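Local coordinates for protein gamma-glutamyl cyclotransferase (Homo sapiens, PDB 3CRY) that catalyses the formation of 5-oxoproline from gamma-glutamyl dipeptides, releasing the other amino acid, and also induces cytochrome c release from mitochondria, at residues 22-27 against 137-142; 28-33 against 174-179. The protein carries 1 engineered substitution. All coordinates share one frame; numbering follows the deposited sequence. Where two conformers were deposited one is given.

Contact 1: residues 22-27 against 137-142; sequences YGSNLL and PQYKKI. With ACT (acetate ion), chain C.
The probable substrate pocket of this gamma-glutamylcyclotransferase is walled here by the loop that follows strand 16-21, whose Ser24 meets Tyr139 on the first turn of helix 137-149. Tyr22, Gly23, Ser24 and Tyr139 are inferred substrate-binding residues, and an acetate ion, probably from the crystallisation liquor, lies between Ser24 and Tyr139. One acetate oxygen, O, takes three hydrogen bonds. The amide N of Ser24 reaches it at 3.0 Å in a nearly straight bond (163°), and OG of Ser24 adds a second at 2.9 Å. Because chi1 of Ser24 is 61°, OG stands between the backbone N and the carbonyl carbon, close enough to its own amide to share the acceptor. The third bond, from Tyr139 OH, is very short at 2.5 Å, with the acetate oxygen in the plane of the ring at its edge. Ser24 CB lies obliquely to that ring, 3.6 Å from CE1. A CB on Gly23 would crowd Tyr139 OH and overlap the acetate oxygen, so glycine keeps that position accessible. Toward Leu27, Ile142 CG2 rests 3.8 Å from Ser24 O, and its CD1 meets Leu27 CD2 at 3.9 Å, the two side chains crossing at about a right angle. Ala69 N is also hydrogen-bonded to the Tyr139 hydroxyl, which helps fix its position. An alanine in place of Tyr139 would probably cost the acetate oxygen its shortest bond, leave Ala69 N without this partner and open a gap beside Ser24 CB. Three donors converging on one carboxylate oxygen are consistent with a pocket that holds a carboxylate or carbonyl group of the substrate.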
# COMPACT_ATOMS: atom_id res chain seq x y z
N TYR A 22 -1.96 0.88 14.12
CA TYR A 22 -0.88 0.12 14.74
C TYR A 22 0.24 0.97 15.39
O TYR A 22 1.20 0.42 15.96
CB TYR A 22 -0.28 -0.85 13.70
CG TYR A 22 0.22 -0.16 12.45
CD1 TYR A 22 1.50 0.46 12.43
CD2 TYR A 22 -0.57 -0.09 11.30
CE1 TYR A 22 1.96 1.12 11.30
CE2 TYR A 22 -0.10 0.56 10.13
CZ TYR A 22 1.15 1.17 10.15
OH TYR A 22 1.62 1.81 9.04
N GLY A 23 0.12 2.30 15.28
CA GLY A 23 1.12 3.25 15.79
C GLY A 23 0.52 4.13 16.87
O GLY A 23 -0.16 3.61 17.77
N SER A 24 0.74 5.45 16.80
CA SER A 24 0.30 6.35 17.90
C SER A 24 -1.22 6.42 17.97
O SER A 24 -1.77 6.80 19.01
CB SER A 24 0.89 7.76 17.76
OG SER A 24 0.46 8.34 16.54
N ASN A 25 -1.90 6.06 16.87
CA ASN A 25 -3.38 5.97 16.92
C ASN A 25 -3.93 4.76 17.71
O ASN A 25 -5.15 4.59 17.81
CB ASN A 25 -4.01 6.07 15.51
CG ASN A 25 -4.01 7.50 14.96
OD1 ASN A 25 -3.95 8.50 15.70
ND2 ASN A 25 -4.08 7.61 13.64
N LEU A 26 -3.05 3.94 18.29
CA LEU A 26 -3.47 2.97 19.31
C LEU A 26 -4.04 3.65 20.56
O LEU A 26 -4.85 3.04 21.27
CB LEU A 26 -2.28 2.10 19.74
CG LEU A 26 -1.77 1.08 18.73
CD1 LEU A 26 -0.47 0.44 19.28
CD2 LEU A 26 -2.84 0.01 18.40
N LEU A 27 -3.61 4.89 20.83
CA LEU A 27 -4.03 5.60 22.05
C LEU A 27 -5.27 6.46 21.80
O LEU A 27 -5.29 7.31 20.92
CB LEU A 27 -2.89 6.48 22.59
CG LEU A 27 -3.20 7.12 23.95
CD1 LEU A 27 -3.29 6.06 25.07
CD2 LEU A 27 -2.13 8.17 24.27
N PRO A 137 11.64 8.31 22.35
CA PRO A 137 10.99 7.80 23.57
C PRO A 137 9.53 8.22 23.71
O PRO A 137 8.69 7.41 24.12
CB PRO A 137 11.87 8.37 24.70
CG PRO A 137 13.26 8.48 24.05
CD PRO A 137 12.95 8.95 22.63
N GLN A 138 9.21 9.46 23.35
CA GLN A 138 7.84 9.96 23.45
C GLN A 138 6.87 9.18 22.56
O GLN A 138 5.77 8.77 23.00
CB GLN A 138 7.81 11.47 23.17
CG GLN A 138 8.70 12.28 24.18
CD GLN A 138 10.16 12.44 23.71
OE1 GLN A 138 10.62 11.70 22.85
NE2 GLN A 138 10.88 13.44 24.27
N TYR A 139 7.28 8.93 21.33
CA TYR A 139 6.44 8.16 20.40
C TYR A 139 6.26 6.72 20.88
O TYR A 139 5.14 6.20 20.90
CB TYR A 139 7.05 8.22 19.01
CG TYR A 139 6.22 7.66 17.89
CD1 TYR A 139 5.01 8.26 17.51
CD2 TYR A 139 6.70 6.57 17.14
CE1 TYR A 139 4.28 7.77 16.43
CE2 TYR A 139 5.98 6.06 16.06
CZ TYR A 139 4.76 6.68 15.71
OH TYR A 139 4.02 6.20 14.64
N LYS A 140 7.35 6.08 21.30
CA LYS A 140 7.26 4.74 21.90
C LYS A 140 6.28 4.73 23.09
O LYS A 140 5.45 3.82 23.21
CB LYS A 140 8.66 4.24 22.30
CG LYS A 140 8.59 2.90 22.98
CD LYS A 140 9.94 2.38 23.46
CE LYS A 140 9.71 1.11 24.28
NZ LYS A 140 10.99 0.55 24.83
N LYS A 141 6.40 5.71 23.98
CA LYS A 141 5.56 5.77 25.16
C LYS A 141 4.08 5.81 24.78
O LYS A 141 3.27 5.06 25.33
CB LYS A 141 5.93 6.97 26.04
CG LYS A 141 7.16 6.70 26.91
CD LYS A 141 7.54 7.93 27.73
CE LYS A 141 8.61 7.61 28.76
NZ LYS A 141 9.96 7.65 28.16
N ILE A 142 3.74 6.67 23.82
CA ILE A 142 2.34 6.78 23.36
C ILE A 142 1.82 5.44 22.80
O ILE A 142 0.73 4.98 23.13
CB ILE A 142 2.18 7.93 22.35
CG1 ILE A 142 2.44 9.28 23.02
CG2 ILE A 142 0.79 7.90 21.66
CD1 ILE A 142 1.42 9.73 24.03
C ACT C . 1.12 7.30 13.24
O ACT C . 1.65 6.90 14.31
OXT ACT C . -0.12 7.07 13.12
CH3 ACT C . 1.90 8.00 12.16

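Contact 2: residues 28-33 against 174-179; sequences TERIHL and EEIEDI
Glu29 lays its carboxylate end over the CG1 methylene of Ile179, with OE1 3.6 Å and CD 3.7 Å from that carbon. The two side chains run alongside in opposite senses. Glu29 CG is anti to the backbone N (chi1 -158°) and the chain runs on extended, which carries the acid across to the facing helix. A long acidic side chain suits this exposed edge of the pair: its carboxylate covers the isoleucine methylene while OE1 makes a salt bridge to Lys182, beyond the helix segment. One turn further along helix 28-34, Leu33 CD1 approaches Ile179 CD1 at 4.4 Å and Glu175 OE1 at 4.1 Å, a loose apolar touch and a van der Waals contact with a charged oxygen. Glu175 turns its other oxygen, OE2, into a weak hydrogen bond with Ser173 OG. On the neighbouring flank, Arg30 NH1 comes to 4.3 Å from Ile176 CG1, which lies obliquely to the guanidinium. The same NH1 stands 5.5 Å from Glu175 OE2, too far for a salt bridge, though the opposite charges probably attract weakly. Glu29 and Arg30 each have a second conformer, and their contacts hold for the one described. The short helical segments run nearly antiparallel, at 158° between their N-to-C directions, with axes 11.1 Å apart at closest approach. That wide spacing fits contacts made by side-chain ends rather than close backbone packing. Ile179 also packs on Ile142 and Met145 of helix 137-149. The pairing is thus light: a buried isoleucine is met by an exposed acid and leucine, with Lys182 balancing the charge of Glu29.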
# COMPACT_ATOMS: atom_id res chain seq x y z
N THR A 28 -6.30 6.23 22.60
CA THR A 28 -7.60 6.90 22.38
C THR A 28 -7.47 8.43 22.41
O THR A 28 -8.01 9.12 21.53
CB THR A 28 -8.63 6.40 23.40
OG1 THR A 28 -8.69 4.98 23.30
CG2 THR A 28 -10.02 6.96 23.12
N GLU A 29 -6.76 8.97 23.40
CA GLU A 29 -6.59 10.43 23.46
C GLU A 29 -5.82 11.01 22.28
O GLU A 29 -6.07 12.15 21.86
CB GLU A 29 -5.99 10.90 24.79
CG GLU A 29 -6.32 12.38 25.07
CD GLU A 29 -5.69 12.93 26.34
OE1 GLU A 29 -5.12 12.14 27.12
OE2 GLU A 29 -5.76 14.17 26.55
N ARG A 30 -4.90 10.22 21.72
CA ARG A 30 -4.14 10.67 20.56
C ARG A 30 -5.02 10.70 19.32
O ARG A 30 -5.05 11.72 18.63
CB ARG A 30 -2.88 9.83 20.31
CG ARG A 30 -2.15 10.18 19.00
CD ARG A 30 -1.67 11.63 18.92
NE ARG A 30 -1.22 11.93 17.56
CZ ARG A 30 -0.53 13.01 17.21
NH1 ARG A 30 -0.22 13.93 18.11
NH2 ARG A 30 -0.16 13.16 15.95
N ILE A 31 -5.71 9.59 19.02
CA ILE A 31 -6.53 9.58 17.80
C ILE A 31 -7.65 10.65 17.88
O ILE A 31 -8.02 11.24 16.86
CB ILE A 31 -7.14 8.18 17.45
CG1 ILE A 31 -7.69 8.16 16.01
CG2 ILE A 31 -8.15 7.72 18.51
CD1 ILE A 31 -8.18 6.76 15.52
N HIS A 32 -8.17 10.88 19.08
CA HIS A 32 -9.25 11.87 19.25
C HIS A 32 -8.84 13.33 19.05
O HIS A 32 -9.72 14.20 18.83
CB HIS A 32 -9.92 11.67 20.61
CG HIS A 32 -10.92 10.56 20.60
ND1 HIS A 32 -11.47 10.04 21.75
CD2 HIS A 32 -11.51 9.88 19.57
CE1 HIS A 32 -12.37 9.11 21.44
NE2 HIS A 32 -12.42 9.00 20.12
N LEU A 33 -7.55 13.63 19.12
CA LEU A 33 -7.08 15.01 18.85
C LEU A 33 -7.56 15.57 17.51
O LEU A 33 -8.02 16.72 17.44
CB LEU A 33 -5.55 15.14 18.94
CG LEU A 33 -4.94 15.18 20.33
CD1 LEU A 33 -3.42 15.10 20.20
CD2 LEU A 33 -5.35 16.47 21.11
N GLU A 174 3.29 20.57 23.67
CA GLU A 174 2.58 20.57 24.96
C GLU A 174 1.52 19.48 25.03
O GLU A 174 1.37 18.81 26.06
CB GLU A 174 1.93 21.92 25.22
CG GLU A 174 2.84 22.93 25.87
CD GLU A 174 2.07 24.11 26.44
OE1 GLU A 174 1.52 24.91 25.65
OE2 GLU A 174 2.01 24.22 27.68
N GLU A 175 0.79 19.29 23.93
CA GLU A 175 -0.28 18.28 23.89
C GLU A 175 0.24 16.85 24.13
O GLU A 175 -0.35 16.10 24.92
CB GLU A 175 -1.08 18.37 22.57
CG GLU A 175 -0.27 18.10 21.30
CD GLU A 175 -0.81 18.83 20.09
OE1 GLU A 175 -2.06 18.92 19.94
OE2 GLU A 175 0.01 19.31 19.27
N ILE A 176 1.35 16.51 23.48
CA ILE A 176 1.99 15.21 23.67
C ILE A 176 2.47 15.03 25.11
O ILE A 176 2.22 13.99 25.73
CB ILE A 176 3.17 14.98 22.66
CG1 ILE A 176 2.64 14.81 21.24
CG2 ILE A 176 4.00 13.76 23.05
CD1 ILE A 176 3.71 14.99 20.16
N GLU A 177 3.17 16.05 25.62
CA GLU A 177 3.76 16.00 26.96
C GLU A 177 2.75 15.80 28.09
O GLU A 177 3.05 15.13 29.09
CB GLU A 177 4.59 17.25 27.24
CG GLU A 177 6.04 17.13 26.80
CD GLU A 177 6.81 16.01 27.52
OE1 GLU A 177 6.74 15.93 28.78
OE2 GLU A 177 7.48 15.22 26.83
N ASP A 178 1.56 16.38 27.93
CA ASP A 178 0.51 16.27 28.94
C ASP A 178 -0.07 14.87 28.98
O ASP A 178 -0.21 14.27 30.06
CB ASP A 178 -0.58 17.32 28.70
CG ASP A 178 -0.16 18.72 29.17
OD1 ASP A 178 0.90 18.84 29.82
OD2 ASP A 178 -0.88 19.70 28.87
N ILE A 179 -0.39 14.33 27.80
CA ILE A 179 -0.79 12.93 27.64
C ILE A 179 0.22 12.02 28.34
O ILE A 179 -0.15 11.21 29.18
CB ILE A 179 -0.94 12.54 26.16
CG1 ILE A 179 -2.08 13.33 25.51
CG2 ILE A 179 -1.19 11.05 26.03
CD1 ILE A 179 -2.08 13.29 23.99

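In the fold
Contacts 1 and 2 meet directly, mainly through apolar side chains, their centres lying about 10 Å apart. Leu27, in the N-cap position before helix 28-34, leads directly from the first segment of contact 1 into that of contact 2. Ile179 CG2 joins both: it lies 3.5 Å from Leu27 CD2 and also 3.5 Å from Ile142 CD1, so helix 174-181 packs onto the side of contact 1 formed by these two residues. Ser24 O likewise touches Arg30 CG at 3.4 Å. Contact 1 is buried and lines the probable substrate pocket, the side chain of Ser24 about 7 Å from that of the engineered Gln98 at the proton-acceptor position; contact 2 lies farther out, partly exposed.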